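Long-range contact in peptide synthetase, module 7 (Actinoplanes teichomyceticus, PDB 4TX3), which is a condensation-type domain of module 7 of a non-ribosomal peptide synthetase, probably serving in assembly or tailoring of the bound peptide: residues V91-V96 against W123-F128. Numbering follows the deposited sequence.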
loop_
_atom_site.group_PDB
_atom_site.type_symbol
_atom_site.label_atom_id
_atom_site.label_comp_id
_atom_site.label_asym_id
_atom_site.label_seq_id
_atom_site.Cartn_x
_atom_site.Cartn_y
_atom_site.Cartn_z
ATOM N N VAL B 91 5.046 21.230 -20.082
ATOM C CA VAL B 91 4.332 20.105 -20.666
ATOM C C VAL B 91 3.438 20.606 -21.772
ATOM O O VAL B 91 2.591 21.470 -21.537
ATOM C CB VAL B 91 3.476 19.341 -19.634
ATOM C CG1 VAL B 91 2.702 18.220 -20.323
ATOM C CG2 VAL B 91 4.341 18.784 -18.517
ATOM N N ARG B 92 3.636 20.086 -22.980
ATOM C CA ARG B 92 2.678 20.325 -24.054
ATOM C C ARG B 92 2.174 18.988 -24.584
ATOM O O ARG B 92 2.956 18.137 -24.994
ATOM C CB ARG B 92 3.298 21.158 -25.167
ATOM C CG ARG B 92 2.267 21.700 -26.124
ATOM C CD ARG B 92 2.869 22.748 -27.036
ATOM N NE ARG B 92 1.839 23.627 -27.580
ATOM C CZ ARG B 92 2.087 24.661 -28.377
ATOM N NH1 ARG B 92 3.337 24.947 -28.722
ATOM N NH2 ARG B 92 1.088 25.413 -28.824
ATOM N N LEU B 93 0.864 18.792 -24.560
ATOM C CA LEU B 93 0.340 17.454 -24.798
ATOM C C LEU B 93 -0.631 17.402 -25.973
ATOM O O LEU B 93 -1.767 16.948 -25.842
ATOM C CB LEU B 93 -0.338 16.922 -23.533
ATOM C CG LEU B 93 -0.486 15.403 -23.496
ATOM C CD1 LEU B 93 0.870 14.714 -23.388
ATOM C CD2 LEU B 93 -1.418 14.983 -22.371
ATOM N N THR B 94 -0.174 17.857 -27.129
ATOM C CA THR B 94 -0.979 17.771 -28.332
ATOM C C THR B 94 -1.065 16.308 -28.777
ATOM O O THR B 94 -0.040 15.655 -28.981
ATOM C CB THR B 94 -0.390 18.639 -29.448
ATOM O OG1 THR B 94 0.888 18.117 -29.812
ATOM C CG2 THR B 94 -0.201 20.066 -28.963
ATOM N N PRO B 95 -2.292 15.790 -28.919
ATOM C CA PRO B 95 -2.505 14.387 -29.296
ATOM C C PRO B 95 -1.896 14.042 -30.651
ATOM O O PRO B 95 -1.855 14.875 -31.563
ATOM C CB PRO B 95 -4.035 14.258 -29.348
ATOM C CG PRO B 95 -4.557 15.410 -28.565
ATOM C CD PRO B 95 -3.566 16.513 -28.762
ATOM N N VAL B 96 -1.418 12.808 -30.755
ATOM C CA VAL B 96 -0.815 12.265 -31.962
ATOM C C VAL B 96 -1.731 11.178 -32.500
ATOM O O VAL B 96 -1.941 10.175 -31.814
ATOM C CB VAL B 96 0.592 11.669 -31.667
ATOM C CG1 VAL B 96 1.149 10.956 -32.881
ATOM C CG2 VAL B 96 1.543 12.751 -31.171
ATOM N N TRP B 123 12.221 13.422 -17.987
ATOM C CA TRP B 123 11.050 12.629 -18.325
ATOM C C TRP B 123 10.369 13.235 -19.522
ATOM O O TRP B 123 10.753 14.294 -19.998
ATOM C CB TRP B 123 10.077 12.526 -17.156
ATOM C CG TRP B 123 9.441 13.804 -16.784
ATOM C CD1 TRP B 123 10.035 14.877 -16.174
ATOM C CD2 TRP B 123 8.063 14.156 -16.967
ATOM N NE1 TRP B 123 9.111 15.881 -15.979
ATOM C CE2 TRP B 123 7.895 15.467 -16.452
ATOM C CE3 TRP B 123 6.960 13.502 -17.526
ATOM C CZ2 TRP B 123 6.660 16.132 -16.480
ATOM C CZ3 TRP B 123 5.737 14.165 -17.551
ATOM C CH2 TRP B 123 5.597 15.466 -17.032
ATOM N N ARG B 124 9.339 12.558 -19.993
ATOM C CA ARG B 124 8.817 12.798 -21.321
ATOM C C ARG B 124 7.487 12.070 -21.472
ATOM O O ARG B 124 7.359 10.901 -21.102
ATOM C CB ARG B 124 9.837 12.315 -22.346
ATOM C CG ARG B 124 9.400 12.329 -23.755
ATOM C CD ARG B 124 10.307 11.432 -24.575
ATOM N NE ARG B 124 11.697 11.861 -24.518
ATOM C CZ ARG B 124 12.721 11.017 -24.461
ATOM N NH1 ARG B 124 12.490 9.701 -24.468
ATOM N NH2 ARG B 124 13.966 11.484 -24.405
ATOM N N CYS B 125 6.489 12.761 -21.997
ATOM C CA CYS B 125 5.195 12.138 -22.167
ATOM C C CYS B 125 4.662 12.381 -23.570
ATOM O O CYS B 125 5.043 13.360 -24.218
ATOM C CB CYS B 125 4.213 12.647 -21.106
ATOM S SG CYS B 125 3.987 14.443 -21.034
ATOM N N GLU B 126 3.807 11.475 -24.044
ATOM C CA GLU B 126 3.084 11.702 -25.291
ATOM C C GLU B 126 1.689 11.082 -25.219
ATOM O O GLU B 126 1.457 10.084 -24.534
ATOM C CB GLU B 126 3.866 11.147 -26.494
ATOM C CG GLU B 126 3.645 11.949 -27.796
ATOM C CD GLU B 126 4.535 11.489 -28.973
ATOM O OE1 GLU B 126 4.940 10.303 -29.011
ATOM O OE2 GLU B 126 4.827 12.314 -29.876
ATOM N N LEU B 127 0.747 11.692 -25.916
ATOM C CA LEU B 127 -0.607 11.178 -25.912
ATOM C C LEU B 127 -0.988 10.766 -27.326
ATOM O O LEU B 127 -0.972 11.581 -28.251
ATOM C CB LEU B 127 -1.579 12.219 -25.356
ATOM C CG LEU B 127 -3.023 11.744 -25.190
ATOM C CD1 LEU B 127 -3.122 10.596 -24.195
ATOM C CD2 LEU B 127 -3.916 12.910 -24.768
ATOM N N PHE B 128 -1.315 9.490 -27.481
ATOM C CA PHE B 128 -1.722 8.942 -28.768
ATOM C C PHE B 128 -3.248 8.855 -28.854
ATOM O O PHE B 128 -3.899 8.356 -27.929
ATOM C CB PHE B 128 -1.075 7.568 -28.983
ATOM C CG PHE B 128 0.419 7.624 -29.017
ATOM C CD1 PHE B 128 1.082 8.114 -30.137
ATOM C CD2 PHE B 128 1.168 7.232 -27.919
ATOM C CE1 PHE B 128 2.460 8.196 -30.171
ATOM C CE2 PHE B 128 2.548 7.307 -27.944
ATOM C CZ PHE B 128 3.197 7.793 -29.077
HETATM O O HOH W 1 1.414 14.140 -26.930
#
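Leu93 is the bump in the middle of residues 91-96: its CG sits 3.8 Å from CB of Leu127, and the two leucine side chains cross at about a right angle. CG of Leu93 lies anti to the backbone N (chi1 -160°), and from there the branches part. CD1 drops into the hollow between Cys125 and Leu127, 3.9 Å from SG of Cys125, while CD2 meets CD2 of Leu127 at 4.0 Å. Leu56 and Leu60 of helix 53-66 also pack on Leu93, and an alanine here would probably leave a gap between that helix, SG of Cys125 and the side chain of Leu127. Farther back, Val91 straddles two neighbours, CG1 resting near the same sulfur and CG2 reaching the indole at CH2 of Trp123, 3.8 Å away.

Toward the other end the loop closes on the strand. A water bridges the remaining distance, donating to O of Thr94 and accepting from N of Leu127; two residues on, N of Val96 bonds directly to O of the same Leu127 at 2.8 Å. Val96 lies side by side with Phe128, its CB 3.9 Å from CD1 of the ring, while its CG2 touches the carboxylate of Glu126 at OE2 (3.6 Å). OE1 of that carboxylate is salt-bridged to Arg110 of helix 103-112, whose Leu103, Arg106 and Leu107 pack against Phe128. Short strand 96-97, helix 103-112 and the parallel strand 123-129 thus form a beta-alpha-beta crossover at the edge of the mixed sheet of a condensation-type domain.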